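Local coordinates for protein endo-b-1,4-glucanase (Nasutitermes takasagoensis, PDB 1KS8) that probably hydrolyses internal beta-1,4-glucosidic linkages in cellulose and related beta-glucans, as a glycosyl hydrolase family 9 endoglucanase from a termite, at residues Lys105-Gln110 with Leu178-Gln183; Lys293-Ile298 with Ile335-Gly340. One frame throughout, in Å; residues are numbered along the deposited sequence.

Interaction 1 of 2, residues Lys105-Gln110 with Leu178-Gln183; sequences KAHTSQ and LTHARQ
A polar, histidine-to-histidine contact joins His107, at the C-terminal exit of helix 89-106, to His180 and Gln183 on helix 171-190, near the surface of the domain. The two ND1 atoms, His107 ND1 and His180 ND1, lie 2.7 Å apart in a nearly straight hydrogen bond (167°), and either ring could be the donor. The rings meet rim to rim, their planes 70° apart. His107 is the first residue to leave helical geometry and forms the centre of an inverse gamma turn; with CG anti to the backbone N (chi1 -169°), its ring reaches toward the neighbouring helix. In this (alpha/alpha)6 fold the contact ties the loop leaving one helix to the flank of another, while Leu159 of helix 149-165 touches the His180 side chain. Histidine suits this place because its ring has two nitrogens, one for His180 across the contact and one for its own loop: His107 NE2 donates to Gln110 O at 2.9 Å, with the acceptor almost in the ring plane but the donor well above the carbonyl plane, which helps orient the imidazole. A phenylalanine in place of His107 would probably leave His180 ND1 and Gln110 O without this partner and the loop at Gln110 less firmly tied. Gln183, its chain extended beyond CG, brings OE1 to 3.2 Å from His107 CE1 at the imidazole edge. Its NE2 packs against Gln110 CG (3.6 Å) and donates to a water at 3.0 Å, linked only weakly to Gln110 OE1; long amides, able to bond water, suit this more exposed margin.

Interaction 2 of 2, residues Lys293-Ile298 with Ile335-Gly340; sequences KGLLYI and IDYALG
Leu295 packs over the ring of Tyr337, and this CH-pi contact carries most of the meeting between the loop 293-298 and helix 324-341. Leu295 CB sits 3.7 Å from the Tyr337 ring centroid and only 9° off the ring normal, practically over its centre. Leu295 CD1 reaches Tyr337 CD1 at 3.8 Å, and Leu295 CD2 comes equally close to Tyr337 CE1. At chi1 176° the leucine CG stands anti to the backbone N, which carries the branch from over the ring centre to its CD1-CE1 rim, where the two methyls sit side by side; a branched aliphatic chain suits a buried site where a flat surface has to be covered.

The second apolar contact comes at the ring edge. Lys293 CB lies 3.9 Å from Tyr337 CE2, near the ring plane, so the root of the lysine does the touching while its extended chain leads the ammonium group away to Gly342 O. A lysine suits this margin because its methylene base can pack on an aromatic while its charged end stays at the surface.

In the (alpha/alpha)6 architecture 293-298 is part of the connection between helices 271-286 and 303-319, and the contact lays it against a later helix; Leu295 also touches Leu304 and Ala307 of helix 303-319.

Polar bonds fix the surroundings. Tyr337 OH is hydrogen-bonded to Asp399 OD1, and Asp399 OD2 to the backbone N of Lys293, so one acid links loop and tyrosine. Tyrosine suits this buried place, its ring offering a face to Leu295 while Asp399 satisfies its OH.

In the backbone, Gly294 at a positive phi of 101° allows a turn where a CB would press on the preceding carbonyl oxygen.

Interactions 1 and 2 lie across the molecule from each other, on either side of its centre, with their own centres 39 Å apart and their nearest atoms about 28 Å apart, so they do not touch. Both segments of interaction 1 precede those of interaction 2 in the sequence, and they share no helix. The first joins the loop just after helix 89-106 to helix 171-190, the second the loop between helices 271-286 and 303-319 to helix 324-341. They are thus separate, distant joints between connections and helices of one (alpha/alpha)6 barrel, the family 9 catalytic domain. Both lie away from the predicted active-site residues Asp403 and Glu412 and from the calcium-binding residues. One is polar, the other mainly apolar.

Interaction 1 of 2, residues Lys105-Gln110 with Leu178-Gln183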
# COMPACT_ATOMS: atom_id res chain seq x y z
N LYS A 105 -18.27 0.22 0.09
CA LYS A 105 -19.14 -0.68 -0.66
C LYS A 105 -18.95 -2.11 -0.19
O LYS A 105 -19.92 -2.86 -0.04
CB LYS A 105 -18.84 -0.61 -2.16
CG LYS A 105 -19.16 0.71 -2.83
CD LYS A 105 -18.93 0.59 -4.33
CE LYS A 105 -19.18 1.91 -5.04
NZ LYS A 105 -18.92 1.81 -6.50
N ALA A 106 -17.70 -2.50 0.03
CA ALA A 106 -17.38 -3.86 0.46
C ALA A 106 -17.92 -4.18 1.85
O ALA A 106 -18.09 -5.34 2.20
CB ALA A 106 -15.86 -4.07 0.42
N HIS A 107 -18.19 -3.14 2.64
CA HIS A 107 -18.74 -3.31 3.98
C HIS A 107 -20.25 -3.38 3.80
O HIS A 107 -20.97 -2.43 4.10
CB HIS A 107 -18.37 -2.12 4.85
CG HIS A 107 -18.67 -2.31 6.30
ND1 HIS A 107 -18.90 -1.26 7.16
CD2 HIS A 107 -18.78 -3.44 7.05
CE1 HIS A 107 -19.12 -1.73 8.38
NE2 HIS A 107 -19.06 -3.05 8.33
N THR A 108 -20.72 -4.53 3.32
CA THR A 108 -22.13 -4.74 3.03
C THR A 108 -23.07 -4.84 4.23
O THR A 108 -24.26 -4.57 4.11
CB THR A 108 -22.29 -5.99 2.14
OG1 THR A 108 -21.49 -7.05 2.66
CG2 THR A 108 -21.82 -5.68 0.72
N SER A 109 -22.53 -5.23 5.38
CA SER A 109 -23.32 -5.31 6.61
C SER A 109 -22.34 -5.00 7.73
O SER A 109 -21.13 -5.09 7.53
CB SER A 109 -23.91 -6.71 6.79
OG SER A 109 -24.90 -6.70 7.80
N GLN A 110 -22.84 -4.62 8.90
CA GLN A 110 -21.94 -4.27 9.99
C GLN A 110 -20.85 -5.30 10.25
O GLN A 110 -19.69 -4.94 10.46
CB GLN A 110 -22.75 -4.00 11.27
CG GLN A 110 -23.51 -2.67 11.23
CD GLN A 110 -24.72 -2.69 10.31
OE1 GLN A 110 -25.20 -1.64 9.87
NE2 GLN A 110 -25.23 -3.88 10.03
N LEU A 178 -15.53 7.18 9.51
CA LEU A 178 -15.37 6.80 10.90
C LEU A 178 -16.41 5.79 11.37
O LEU A 178 -16.10 4.88 12.14
CB LEU A 178 -15.40 8.04 11.80
CG LEU A 178 -14.97 7.83 13.25
CD1 LEU A 178 -13.55 7.28 13.31
CD2 LEU A 178 -15.05 9.16 13.99
N THR A 179 -17.66 5.95 10.92
CA THR A 179 -18.71 5.03 11.31
C THR A 179 -18.34 3.62 10.87
O THR A 179 -18.41 2.66 11.65
CB THR A 179 -20.07 5.42 10.68
OG1 THR A 179 -20.51 6.66 11.24
CG2 THR A 179 -21.12 4.35 10.95
N HIS A 180 -17.92 3.49 9.62
CA HIS A 180 -17.53 2.20 9.07
C HIS A 180 -16.29 1.66 9.78
O HIS A 180 -16.19 0.46 10.03
CB HIS A 180 -17.26 2.33 7.57
CG HIS A 180 -18.50 2.42 6.75
ND1 HIS A 180 -19.26 1.32 6.42
CD2 HIS A 180 -19.15 3.49 6.22
CE1 HIS A 180 -20.31 1.70 5.72
NE2 HIS A 180 -20.27 3.02 5.59
N ALA A 181 -15.35 2.55 10.10
CA ALA A 181 -14.13 2.14 10.79
C ALA A 181 -14.44 1.52 12.15
O ALA A 181 -13.90 0.48 12.51
CB ALA A 181 -13.20 3.34 10.96
N ARG A 182 -15.32 2.17 12.91
CA ARG A 182 -15.69 1.66 14.24
C ARG A 182 -16.34 0.28 14.16
O ARG A 182 -16.04 -0.60 14.96
CB ARG A 182 -16.64 2.63 14.94
CG ARG A 182 -16.05 3.99 15.23
CD ARG A 182 -16.99 4.80 16.12
NE ARG A 182 -16.46 6.12 16.44
CZ ARG A 182 -17.00 6.95 17.33
NH1 ARG A 182 -18.09 6.59 17.99
NH2 ARG A 182 -16.46 8.13 17.55
N GLN A 183 -17.25 0.12 13.21
CA GLN A 183 -17.95 -1.14 13.04
C GLN A 183 -17.02 -2.26 12.60
O GLN A 183 -17.12 -3.38 13.09
CB GLN A 183 -19.09 -0.98 12.02
CG GLN A 183 -20.06 0.13 12.41
CD GLN A 183 -21.13 0.35 11.36
OE1 GLN A 183 -20.88 0.23 10.16
NE2 GLN A 183 -22.34 0.69 11.81
O HOH W 1 -24.48 1.61 9.96

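Interaction 2 of 2, residues Lys293-Ile298 with Ile335-Gly340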
# COMPACT_ATOMS: atom_id res chain seq x y z
N LYS A 293 26.21 -1.64 -3.08
CA LYS A 293 25.95 -0.23 -3.36
C LYS A 293 25.11 0.48 -2.30
O LYS A 293 24.74 1.64 -2.48
CB LYS A 293 25.32 -0.08 -4.75
CG LYS A 293 26.30 -0.43 -5.86
CD LYS A 293 25.73 -0.21 -7.25
CE LYS A 293 26.78 -0.51 -8.31
NZ LYS A 293 26.27 -0.31 -9.70
N GLY A 294 24.81 -0.21 -1.20
CA GLY A 294 24.08 0.43 -0.12
C GLY A 294 22.59 0.20 0.08
O GLY A 294 22.02 0.75 1.03
N LEU A 295 21.95 -0.58 -0.78
CA LEU A 295 20.53 -0.82 -0.63
C LEU A 295 20.24 -1.85 0.46
O LEU A 295 20.87 -2.91 0.49
CB LEU A 295 19.93 -1.31 -1.95
CG LEU A 295 18.44 -1.70 -1.92
CD1 LEU A 295 17.60 -0.44 -1.80
CD2 LEU A 295 18.07 -2.47 -3.18
N LEU A 296 19.31 -1.54 1.35
CA LEU A 296 18.93 -2.49 2.39
C LEU A 296 18.36 -3.71 1.66
O LEU A 296 17.47 -3.57 0.82
CB LEU A 296 17.84 -1.91 3.29
CG LEU A 296 18.24 -0.86 4.33
CD1 LEU A 296 17.00 -0.21 4.91
CD2 LEU A 296 19.06 -1.53 5.43
N TYR A 297 18.86 -4.90 1.97
CA TYR A 297 18.35 -6.10 1.32
C TYR A 297 17.66 -6.94 2.39
O TYR A 297 18.29 -7.75 3.07
CB TYR A 297 19.48 -6.90 0.65
CG TYR A 297 18.96 -7.98 -0.27
CD1 TYR A 297 18.75 -9.28 0.19
CD2 TYR A 297 18.62 -7.69 -1.59
CE1 TYR A 297 18.20 -10.26 -0.64
CE2 TYR A 297 18.08 -8.66 -2.43
CZ TYR A 297 17.87 -9.93 -1.95
OH TYR A 297 17.31 -10.88 -2.78
N ILE A 298 16.36 -6.73 2.51
CA ILE A 298 15.54 -7.41 3.51
C ILE A 298 14.95 -8.74 3.05
O ILE A 298 14.82 -9.67 3.85
CB ILE A 298 14.43 -6.44 3.97
CG1 ILE A 298 15.08 -5.24 4.68
CG2 ILE A 298 13.45 -7.15 4.89
CD1 ILE A 298 14.17 -4.06 4.89
N ILE A 335 15.69 5.86 -0.75
CA ILE A 335 14.83 6.38 -1.79
C ILE A 335 15.70 6.75 -2.99
O ILE A 335 15.35 6.45 -4.13
CB ILE A 335 14.05 7.63 -1.30
CG1 ILE A 335 13.14 7.25 -0.13
CG2 ILE A 335 13.24 8.23 -2.44
CD1 ILE A 335 12.15 6.13 -0.43
N ASP A 336 16.84 7.38 -2.73
CA ASP A 336 17.74 7.76 -3.82
C ASP A 336 18.28 6.56 -4.59
O ASP A 336 18.58 6.67 -5.78
CB ASP A 336 18.89 8.62 -3.28
CG ASP A 336 18.45 10.02 -2.93
OD1 ASP A 336 17.29 10.37 -3.21
OD2 ASP A 336 19.27 10.79 -2.37
N TYR A 337 18.43 5.42 -3.92
CA TYR A 337 18.90 4.24 -4.63
C TYR A 337 17.82 3.87 -5.64
O TYR A 337 18.11 3.60 -6.80
CB TYR A 337 19.16 3.07 -3.67
CG TYR A 337 19.65 1.83 -4.37
CD1 TYR A 337 18.79 1.05 -5.14
CD2 TYR A 337 21.00 1.45 -4.30
CE1 TYR A 337 19.25 -0.07 -5.82
CE2 TYR A 337 21.47 0.33 -4.98
CZ TYR A 337 20.59 -0.42 -5.74
OH TYR A 337 21.05 -1.53 -6.43
N ALA A 338 16.56 3.87 -5.19
CA ALA A 338 15.46 3.53 -6.08
C ALA A 338 15.37 4.49 -7.26
O ALA A 338 14.98 4.10 -8.36
CB ALA A 338 14.14 3.54 -5.31
N LEU A 339 15.73 5.75 -7.03
CA LEU A 339 15.67 6.75 -8.08
C LEU A 339 16.85 6.74 -9.05
O LEU A 339 16.78 7.37 -10.10
CB LEU A 339 15.52 8.15 -7.47
CG LEU A 339 14.32 8.35 -6.54
CD1 LEU A 339 14.25 9.80 -6.09
CD2 LEU A 339 13.04 7.95 -7.25
N GLY A 340 17.92 6.04 -8.69
CA GLY A 340 19.05 5.97 -9.61
C GLY A 340 20.47 5.99 -9.07
O GLY A 340 21.41 5.80 -9.84